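Local coordinates for protein Gp26 (Listeria phage P40, PDB 4JZ5) that probably hydrolyses glycosidic bonds in the cell-wall peptidoglycan of Listeria as the glycosyl hydrolase family 25 catalytic domain of a phage endolysin, at residues A[38-43]-A[67-72]; A[113-118]-A[218-223]; A[134-139]-A[162-167]. One frame throughout, in Å; residues are numbered along the deposited sequence. Where two conformers were deposited one is given.

Interaction 1: residues A[38-43]-A[67-72]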
loop_
_atom_site.group_PDB
_atom_site.type_symbol
_atom_site.label_atom_id
_atom_site.label_comp_id
_atom_site.label_asym_id
_atom_site.label_seq_id
_atom_site.Cartn_x
_atom_site.Cartn_y
_atom_site.Cartn_z
ATOM N N SER A 38 1.122 0.313 19.582
ATOM C CA SER A 38 0.302 -0.538 20.431
ATOM C C SER A 38 -1.161 -0.097 20.422
ATOM O O SER A 38 -2.071 -0.921 20.603
ATOM C CB SER A 38 0.863 -0.587 21.860
ATOM O OG SER A 38 0.766 0.660 22.519
ATOM N N GLY A 39 -1.383 1.207 20.249
ATOM C CA GLY A 39 -2.727 1.757 20.177
ATOM C C GLY A 39 -3.500 1.380 18.923
ATOM O O GLY A 39 -4.701 1.646 18.843
ATOM N N LEU A 40 -2.833 0.763 17.955
ATOM C CA LEU A 40 -3.503 0.276 16.754
ATOM C C LEU A 40 -4.075 -1.130 16.926
ATOM O O LEU A 40 -4.910 -1.570 16.136
ATOM C CB LEU A 40 -2.518 0.229 15.606
ATOM C CG LEU A 40 -1.799 1.526 15.253
ATOM C CD1 LEU A 40 -0.849 1.300 14.095
ATOM C CD2 LEU A 40 -2.785 2.636 14.906
ATOM N N LYS A 41 -3.629 -1.844 17.954
ATOM C CA LYS A 41 -3.901 -3.271 18.049
ATOM C C LYS A 41 -5.368 -3.599 18.236
ATOM O O LYS A 41 -5.846 -4.614 17.722
ATOM C CB LYS A 41 -3.060 -3.875 19.161
ATOM C CG LYS A 41 -1.600 -3.936 18.795
ATOM C CD LYS A 41 -1.277 -5.135 17.910
ATOM C CE LYS A 41 -1.306 -6.459 18.684
ATOM N NZ LYS A 41 -0.883 -7.613 17.850
ATOM N N GLU A 42 -6.103 -2.748 18.944
ATOM C CA GLU A 42 -7.497 -3.045 19.226
ATOM C C GLU A 42 -8.355 -3.123 17.967
ATOM O O GLU A 42 -9.152 -4.054 17.817
ATOM C CB GLU A 42 -8.074 -2.002 20.182
ATOM C CG GLU A 42 -9.497 -2.300 20.606
ATOM C CD GLU A 42 -9.994 -1.371 21.691
ATOM O OE1 GLU A 42 -11.107 -1.612 22.204
ATOM O OE2 GLU A 42 -9.280 -0.401 22.027
ATOM N N ASP A 43 -8.217 -2.142 17.083
ATOM C CA ASP A 43 -9.156 -1.996 15.966
ATOM C C ASP A 43 -8.580 -2.248 14.579
ATOM O O ASP A 43 -9.346 -2.450 13.639
ATOM C CB ASP A 43 -9.767 -0.588 15.953
ATOM C CG ASP A 43 -10.651 -0.313 17.151
ATOM O OD1 ASP A 43 -11.157 -1.277 17.744
ATOM O OD2 ASP A 43 -10.848 0.875 17.476
ATOM N N LYS A 67 9.727 -1.384 12.479
ATOM C CA LYS A 67 10.091 -1.810 13.822
ATOM C C LYS A 67 8.926 -1.666 14.791
ATOM O O LYS A 67 8.736 -2.499 15.679
ATOM C CB LYS A 67 11.281 -1.012 14.339
ATOM C CG LYS A 67 12.580 -1.359 13.649
ATOM C CD LYS A 67 13.765 -0.599 14.210
ATOM C CE LYS A 67 13.665 0.885 13.958
ATOM N NZ LYS A 67 14.898 1.598 14.386
ATOM N N GLY A 68 8.165 -0.587 14.663
ATOM C CA GLY A 68 7.064 -0.352 15.578
ATOM C C GLY A 68 5.952 -1.364 15.420
ATOM O O GLY A 68 5.344 -1.813 16.398
ATOM N N LEU A 69 5.655 -1.713 14.176
ATOM C CA LEU A 69 4.624 -2.694 13.908
ATOM C C LEU A 69 5.107 -4.094 14.315
ATOM O O LEU A 69 4.365 -4.857 14.924
ATOM C CB LEU A 69 4.246 -2.628 12.427
ATOM C CG LEU A 69 3.642 -1.279 12.014
ATOM C CD1 LEU A 69 3.670 -1.089 10.512
ATOM C CD2 LEU A 69 2.220 -1.127 12.530
ATOM N N ASP A 70 6.365 -4.410 14.036
ATOM C CA ASP A 70 6.921 -5.690 14.455
ATOM C C ASP A 70 6.900 -5.830 15.983
ATOM O O ASP A 70 6.580 -6.898 16.510
ATOM C CB ASP A 70 8.346 -5.826 13.927
ATOM C CG ASP A 70 8.944 -7.185 14.200
ATOM O OD1 ASP A 70 8.263 -8.218 14.010
ATOM O OD2 ASP A 70 10.107 -7.218 14.607
ATOM N N LYS A 71 7.241 -4.762 16.694
ATOM C CA LYS A 71 7.277 -4.753 18.153
ATOM C C LYS A 71 6.000 -5.326 18.749
ATOM O O LYS A 71 6.035 -6.144 19.668
ATOM C CB LYS A 71 7.474 -3.286 18.620
ATOM C CG LYS A 71 7.226 -2.983 20.105
ATOM C CD LYS A 71 7.459 -1.488 20.451
ATOM C CE LYS A 71 6.391 -0.553 19.882
ATOM N NZ LYS A 71 6.620 0.861 20.292
ATOM N N VAL A 72 4.866 -4.857 18.233
ATOM C CA VAL A 72 3.553 -5.173 18.779
ATOM C C VAL A 72 2.868 -6.310 18.040
ATOM O O VAL A 72 1.744 -6.680 18.391
ATOM C CB VAL A 72 2.616 -3.938 18.791
ATOM C CG1 VAL A 72 3.237 -2.820 19.609
ATOM C CG2 VAL A 72 2.288 -3.457 17.388
HETATM O O HOH W 1 3.598 1.255 20.718
#
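Lys41 reaches Val72 with both its charge and its chain. The polar part is one direct hydrogen bond: Lys41 NZ donates to Val72 O, 2.8 Å away. The C=O...N angle is 152°, and the nitrogen is tilted 17° from the carbonyl plane. Gly73 O, the next carbonyl in the chain, takes a weak bond from the same ammonium. A water forms a second polar link. It accepts from Ser38 N at 2.9 Å and from Lys71 NZ at 3.1 Å. The hydroxyl of Ser38 is hydrogen-bonded to Asn36 OD1.

The apolar part centres on Val72. Bends at chi2 (-81°) and chi3 carry the Lys41 chain alongside Val72, the two side chains running in opposite directions, with Lys41 CD 4.0 Å from Val72 CG2. The other branch, Val72 CG1, lies against the backbone of Ser38, 3.8 Å from Ser38 N. Deeper in, methyl meets methyl: Leu40 CD1 is 4.2 Å from Leu69 CD2.

The contact joins the loop between strands 25-28 and 46-53 to the last turns of helix 62-72. Leu69 also rests on Val47 and Ile49 of strand 46-53, while Leu40 and Leu69 both touch Met74 in the loop that follows the helix.

Interaction 2: residues A[113-118]-A[218-223]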
loop_
_atom_site.group_PDB
_atom_site.type_symbol
_atom_site.label_atom_id
_atom_site.label_comp_id
_atom_site.label_asym_id
_atom_site.label_seq_id
_atom_site.Cartn_x
_atom_site.Cartn_y
_atom_site.Cartn_z
ATOM N N PHE A 113 2.961 -8.543 2.351
ATOM C CA PHE A 113 2.330 -8.149 1.096
ATOM C C PHE A 113 3.032 -6.895 0.617
ATOM O O PHE A 113 3.467 -6.078 1.437
ATOM C CB PHE A 113 0.825 -7.887 1.297
ATOM C CG PHE A 113 -0.050 -8.450 0.210
ATOM C CD1 PHE A 113 -0.188 -7.796 -1.010
ATOM C CD2 PHE A 113 -0.733 -9.632 0.408
ATOM C CE1 PHE A 113 -1.003 -8.321 -2.003
ATOM C CE2 PHE A 113 -1.549 -10.150 -0.574
ATOM C CZ PHE A 113 -1.683 -9.501 -1.781
ATOM N N LEU A 114 3.110 -6.721 -0.697
ATOM C CA LEU A 114 3.736 -5.556 -1.292
ATOM C C LEU A 114 2.787 -4.946 -2.311
ATOM O O LEU A 114 1.912 -5.625 -2.833
ATOM C CB LEU A 114 5.049 -5.952 -1.980
ATOM C CG LEU A 114 6.063 -6.686 -1.098
ATOM C CD1 LEU A 114 7.187 -7.234 -1.948
ATOM C CD2 LEU A 114 6.632 -5.788 -0.009
ATOM N N PHE A 115 2.957 -3.649 -2.583
ATOM C CA PHE A 115 2.077 -2.943 -3.509
ATOM C C PHE A 115 2.815 -1.927 -4.359
ATOM O O PHE A 115 3.728 -1.245 -3.900
ATOM C CB PHE A 115 1.004 -2.170 -2.740
ATOM C CG PHE A 115 0.006 -3.036 -2.056
ATOM C CD1 PHE A 115 -1.111 -3.475 -2.741
ATOM C CD2 PHE A 115 0.154 -3.398 -0.743
ATOM C CE1 PHE A 115 -2.059 -4.269 -2.125
ATOM C CE2 PHE A 115 -0.796 -4.202 -0.130
ATOM C CZ PHE A 115 -1.889 -4.633 -0.830
ATOM N N LEU A 116 2.364 -1.826 -5.607
ATOM C CA LEU A 116 2.690 -0.729 -6.491
ATOM C C LEU A 116 1.584 0.328 -6.378
ATOM O O LEU A 116 0.421 0.044 -6.689
ATOM C CB LEU A 116 2.760 -1.234 -7.928
ATOM C CG LEU A 116 2.919 -0.179 -9.015
ATOM C CD1 LEU A 116 4.146 0.667 -8.770
ATOM C CD2 LEU A 116 3.005 -0.831 -10.386
ATOM N N ASP A 117 1.947 1.534 -5.946
ATOM C CA ASP A 117 1.046 2.692 -5.904
ATOM C C ASP A 117 1.329 3.520 -7.146
ATOM O O ASP A 117 2.410 4.135 -7.270
ATOM C CB ASP A 117 1.351 3.463 -4.608
ATOM C CG ASP A 117 0.622 4.783 -4.472
ATOM O OD1 ASP A 117 0.155 5.340 -5.466
ATOM O OD2 ASP A 117 0.551 5.289 -3.334
ATOM N N TYR A 118 0.408 3.471 -8.108
ATOM C CA TYR A 118 0.634 4.082 -9.414
ATOM C C TYR A 118 -0.468 5.080 -9.664
ATOM O O TYR A 118 -1.575 4.679 -10.068
ATOM C CB TYR A 118 0.688 3.046 -10.559
ATOM C CG TYR A 118 1.316 3.665 -11.781
ATOM C CD1 TYR A 118 2.686 3.701 -11.934
ATOM C CD2 TYR A 118 0.550 4.296 -12.737
ATOM C CE1 TYR A 118 3.273 4.329 -13.013
ATOM C CE2 TYR A 118 1.129 4.922 -13.823
ATOM C CZ TYR A 118 2.485 4.956 -13.948
ATOM O OH TYR A 118 3.034 5.599 -15.034
ATOM N N ASN A 218 -7.367 -11.755 5.592
ATOM C CA ASN A 218 -6.574 -12.970 5.703
ATOM C C ASN A 218 -5.506 -13.030 4.615
ATOM O O ASN A 218 -4.355 -13.358 4.876
ATOM C CB ASN A 218 -7.486 -14.190 5.631
ATOM C CG ASN A 218 -6.725 -15.496 5.729
ATOM O OD1 ASN A 218 -6.561 -16.207 4.740
ATOM N ND2 ASN A 218 -6.251 -15.814 6.927
ATOM N N LYS A 219 -5.889 -12.667 3.398
ATOM C CA LYS A 219 -4.959 -12.662 2.273
ATOM C C LYS A 219 -3.815 -11.674 2.503
ATOM O O LYS A 219 -2.641 -11.984 2.259
ATOM C CB LYS A 219 -5.693 -12.350 0.970
ATOM C CG LYS A 219 -4.813 -12.413 -0.248
ATOM C CD LYS A 219 -5.605 -12.374 -1.542
ATOM C CE LYS A 219 -4.680 -12.456 -2.736
ATOM N NZ LYS A 219 -5.423 -12.466 -4.020
ATOM N N LEU A 220 -4.147 -10.484 2.974
ATOM C CA LEU A 220 -3.130 -9.484 3.271
ATOM C C LEU A 220 -2.108 -10.031 4.249
ATOM O O LEU A 220 -0.903 -9.782 4.120
ATOM C CB LEU A 220 -3.770 -8.237 3.866
ATOM C CG LEU A 220 -4.479 -7.326 2.870
ATOM C CD1 LEU A 220 -5.316 -6.324 3.611
ATOM C CD2 LEU A 220 -3.492 -6.600 1.971
ATOM N N LYS A 221 -2.595 -10.771 5.234
ATOM C CA LYS A 221 -1.762 -11.294 6.305
ATOM C C LYS A 221 -0.920 -12.487 5.871
ATOM O O LYS A 221 -0.095 -12.965 6.629
ATOM C CB LYS A 221 -2.638 -11.636 7.509
ATOM C CG LYS A 221 -3.136 -10.392 8.214
ATOM C CD LYS A 221 -4.345 -10.639 9.091
ATOM C CE LYS A 221 -4.026 -11.468 10.294
ATOM N NZ LYS A 221 -5.223 -11.497 11.179
ATOM N N GLY A 222 -1.088 -12.931 4.627
ATOM C CA GLY A 222 -0.209 -13.931 4.053
ATOM C C GLY A 222 -0.854 -15.293 3.941
ATOM O O GLY A 222 -0.165 -16.284 3.694
ATOM N N SER A 223 -2.171 -15.357 4.118
ATOM C CA SER A 223 -2.896 -16.622 4.005
ATOM C C SER A 223 -2.288 -17.674 4.922
ATOM O O SER A 223 -1.708 -17.346 5.957
ATOM C CB SER A 223 -2.888 -17.115 2.555
ATOM O OG SER A 223 -3.512 -16.171 1.702
#
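Phe113 lays its ring against the last turn of helix 214-220 and meets both Lys219 and Leu220. Its chi1 is -137°, away from the usual staggered values. Together with chi2 (-79°) this turns the CD2-CE2 side of the ring to the helix end. Lys219 O sits at that edge, near the ring plane, 3.5 Å from Phe113 CE2. Leu220 O is close to the same side, 3.7 Å from Phe113 CD2. No hydrogen bond crosses between the two segments. These carbonyls meet ring C-H groups, and Leu220 O is hydrogen-bonded to Thr112 OG1.

Leu220 CD2 lies over one face of the Phe113 ring, 4.3 Å above the plane and displaced toward the rim. The same methyl touches the Phe115 ring at its edge, in the ring plane, with Leu220 CD2 3.8 Å from Phe115 CZ. One leucine branch therefore meets one aromatic ring by its face and another by its edge.

Strand 114-117 is a parallel strand of the curled beta/alpha barrel-like sheet that family 25 hydrolases share. Helix 214-220 is the last helix of the chain, and it ends in a Schellman motif with Gly222 at positive phi. Ser223 N bonds back to Asn218 O (3.1 Å) and Gly222 N to Lys219 O (3.0 Å).

The Phe115 side chain crosses that of Leu220 at about a right angle. Trp170 of strand 169-172 meets the Phe115 ring edge-to-face. The Lys219 chain is extended beyond CG. Its CG lies 4.0 Å from Phe113 CE2, and its ammonium runs on to a hydrogen bond with Asp167 O. Leu168 and Lys146 also touch the Phe113 side chain.

Interaction 3: residues A[134-139]-A[162-167]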
loop_
_atom_site.group_PDB
_atom_site.type_symbol
_atom_site.label_atom_id
_atom_site.label_comp_id
_atom_site.label_asym_id
_atom_site.label_seq_id
_atom_site.Cartn_x
_atom_site.Cartn_y
_atom_site.Cartn_z
ATOM N N ARG A 134 5.664 -4.791 -15.744
ATOM C CA ARG A 134 7.096 -5.034 -15.603
ATOM C C ARG A 134 7.538 -4.860 -14.157
ATOM O O ARG A 134 8.324 -5.672 -13.646
ATOM C CB ARG A 134 7.904 -4.123 -16.525
ATOM C CG ARG A 134 7.667 -4.391 -18.006
ATOM C CD ARG A 134 8.473 -3.417 -18.860
ATOM N NE ARG A 134 9.905 -3.665 -18.731
ATOM C CZ ARG A 134 10.828 -2.768 -18.410
ATOM N NH1 ARG A 134 10.526 -1.501 -18.186
ATOM N NH2 ARG A 134 12.088 -3.168 -18.316
ATOM N N PHE A 135 7.062 -3.810 -13.505
ATOM C CA PHE A 135 7.396 -3.572 -12.107
ATOM C C PHE A 135 6.942 -4.728 -11.219
ATOM O O PHE A 135 7.722 -5.264 -10.434
ATOM C CB PHE A 135 6.744 -2.254 -11.668
ATOM C CG PHE A 135 6.980 -1.890 -10.219
ATOM C CD1 PHE A 135 6.269 -2.503 -9.202
ATOM C CD2 PHE A 135 7.910 -0.912 -9.883
ATOM C CE1 PHE A 135 6.491 -2.167 -7.878
ATOM C CE2 PHE A 135 8.130 -0.564 -8.558
ATOM C CZ PHE A 135 7.417 -1.199 -7.558
ATOM N N ILE A 136 5.677 -5.091 -11.339
ATOM C CA ILE A 136 5.080 -6.119 -10.497
ATOM C C ILE A 136 5.737 -7.477 -10.741
ATOM O O ILE A 136 6.077 -8.177 -9.782
ATOM C CB ILE A 136 3.561 -6.146 -10.727
ATOM C CG1 ILE A 136 2.938 -4.870 -10.130
ATOM C CG2 ILE A 136 2.929 -7.420 -10.166
ATOM C CD1 ILE A 136 1.507 -4.642 -10.536
ATOM N N ASP A 137 5.943 -7.837 -12.003
ATOM C CA ASP A 137 6.607 -9.086 -12.313
ATOM C C ASP A 137 7.985 -9.123 -11.670
ATOM O O ASP A 137 8.419 -10.167 -11.169
ATOM C CB ASP A 137 6.811 -9.237 -13.815
ATOM C CG ASP A 137 5.521 -9.456 -14.604
ATOM O OD1 ASP A 137 4.456 -9.672 -14.013
ATOM O OD2 ASP A 137 5.610 -9.425 -15.854
ATOM N N HIS A 138 8.719 -8.018 -11.729
ATOM C CA HIS A 138 10.056 -8.008 -11.169
ATOM C C HIS A 138 10.033 -8.226 -9.663
ATOM O O HIS A 138 10.787 -9.041 -9.125
ATOM C CB HIS A 138 10.786 -6.715 -11.527
ATOM C CG HIS A 138 12.234 -6.756 -11.194
ATOM N ND1 HIS A 138 13.133 -7.476 -11.946
ATOM C CD2 HIS A 138 12.946 -6.198 -10.187
ATOM C CE1 HIS A 138 14.338 -7.359 -11.416
ATOM N NE2 HIS A 138 14.253 -6.587 -10.352
ATOM N N VAL A 139 9.169 -7.496 -8.970
ATOM C CA VAL A 139 9.117 -7.617 -7.522
ATOM C C VAL A 139 8.689 -9.033 -7.102
ATOM O O VAL A 139 9.281 -9.623 -6.197
ATOM C CB VAL A 139 8.185 -6.560 -6.913
ATOM C CG1 VAL A 139 8.070 -6.751 -5.412
ATOM C CG2 VAL A 139 8.675 -5.161 -7.243
ATOM N N ASP A 162 -7.215 -2.413 -15.109
ATOM C CA ASP A 162 -7.797 -3.754 -15.090
ATOM C C ASP A 162 -6.942 -4.761 -15.866
ATOM O O ASP A 162 -7.012 -5.970 -15.608
ATOM C CB ASP A 162 -9.219 -3.758 -15.667
ATOM C CG ASP A 162 -10.258 -3.238 -14.689
ATOM O OD1 ASP A 162 -9.964 -3.149 -13.490
ATOM O OD2 ASP A 162 -11.399 -2.960 -15.139
ATOM N N LYS A 163 -6.154 -4.277 -16.825
ATOM C CA LYS A 163 -5.336 -5.161 -17.648
ATOM C C LYS A 163 -4.045 -5.617 -16.971
ATOM O O LYS A 163 -3.368 -6.501 -17.486
ATOM C CB LYS A 163 -5.004 -4.477 -18.963
ATOM C CG LYS A 163 -6.231 -4.233 -19.823
ATOM C CD LYS A 163 -5.864 -3.558 -21.121
ATOM C CE LYS A 163 -7.076 -3.367 -22.011
ATOM N NZ LYS A 163 -6.690 -2.836 -23.348
ATOM N N VAL A 164 -3.695 -5.024 -15.836
ATOM C CA VAL A 164 -2.529 -5.472 -15.082
ATOM C C VAL A 164 -2.869 -6.734 -14.299
ATOM O O VAL A 164 -3.940 -6.822 -13.705
ATOM C CB VAL A 164 -2.033 -4.368 -14.130
ATOM C CG1 VAL A 164 -0.786 -4.815 -13.392
ATOM C CG2 VAL A 164 -1.741 -3.086 -14.898
ATOM N N LYS A 165 -1.970 -7.712 -14.324
ATOM C CA LYS A 165 -2.128 -8.945 -13.555
ATOM C C LYS A 165 -1.354 -8.832 -12.259
ATOM O O LYS A 165 -0.140 -8.597 -12.270
ATOM C CB LYS A 165 -1.601 -10.122 -14.363
ATOM C CG LYS A 165 -2.316 -10.302 -15.677
ATOM C CD LYS A 165 -1.658 -11.392 -16.513
ATOM C CE LYS A 165 -2.477 -11.726 -17.755
ATOM N NZ LYS A 165 -2.606 -10.566 -18.673
ATOM N N HIS A 166 -2.047 -8.970 -11.138
ATOM C CA HIS A 166 -1.419 -8.789 -9.830
ATOM C C HIS A 166 -2.313 -9.437 -8.785
ATOM O O HIS A 166 -3.349 -10.024 -9.106
ATOM C CB HIS A 166 -1.231 -7.306 -9.520
ATOM C CG HIS A 166 -2.515 -6.568 -9.507
ATOM N ND1 HIS A 166 -3.324 -6.526 -8.399
ATOM C CD2 HIS A 166 -3.192 -5.963 -10.505
ATOM C CE1 HIS A 166 -4.435 -5.891 -8.710
ATOM N NE2 HIS A 166 -4.377 -5.526 -9.978
ATOM N N ASP A 167 -1.916 -9.315 -7.526
ATOM C CA ASP A 167 -2.511 -10.107 -6.469
ATOM C C ASP A 167 -3.572 -9.425 -5.610
ATOM O O ASP A 167 -4.157 -10.099 -4.753
ATOM C CB ASP A 167 -1.398 -10.632 -5.559
ATOM C CG ASP A 167 -0.450 -11.536 -6.295
ATOM O OD1 ASP A 167 -0.955 -12.483 -6.942
ATOM O OD2 ASP A 167 0.765 -11.303 -6.263
#
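Ile136 carries the helix side of this contact. Its terminal methyl points between two residues of the loop: Ile136 CD1 lies 3.7 Å from Val164 CG1 and 4.0 Å from His166 CB. The second branch takes the residue between them, with Ile136 CG2 3.9 Å from Lys165 O. With chi1 at -70°, CG1 stands beside the backbone N and CG2 beside the carbonyl carbon, and each branch serves its own part of the loop. His166 is met at CB alone; the ring turns from the helix, and His166 ND1 is hydrogen-bonded to Leu168.

The next shell fixes the loop against helix 128-143. Gln133 OE1 accepts from Lys165 N, and Gln133 NE2 bonds to Asp137 OD1. Val164 also touches Val129, Cys132 and Gln133 of this helix. Asp167 OD2 forms a salt bridge with Lys140 and accepts from Val147 N. Ile136 also packs on Leu116 of strand 114-117 and Val147 of strand 147-152.

No hydrogen bond runs directly between 134-139 and 162-167. The direct contact is van der Waals, methyl on aliphatic carbon and, at Lys165 O, methyl on a carbonyl. This is consistent with holding mainly by burial of apolar groups, while polar bonds position the loop around them.

In the fold
The three contacts come in two groups along the chain. Interaction 1 closes before interaction 2 opens, and interaction 3 is nested inside the loop that interaction 2 closes. Interactions 1 and 3 lie on opposite sides of the chain's centre, their centres about 30 Å apart. Interaction 2 lies nearer the middle, its centre about 18 Å from that of interaction 1 and 13 Å from that of interaction 3. Interactions 2 and 3 touch: strand 114-117 packs on helix 128-143 through Leu114 on Val139 and Leu116 on Phe135. Interactions 1 and 3 each fasten a loop to a helix outside the sheet, while interaction 2 holds the final helix of this catalytic-domain fragment against strand 114-117.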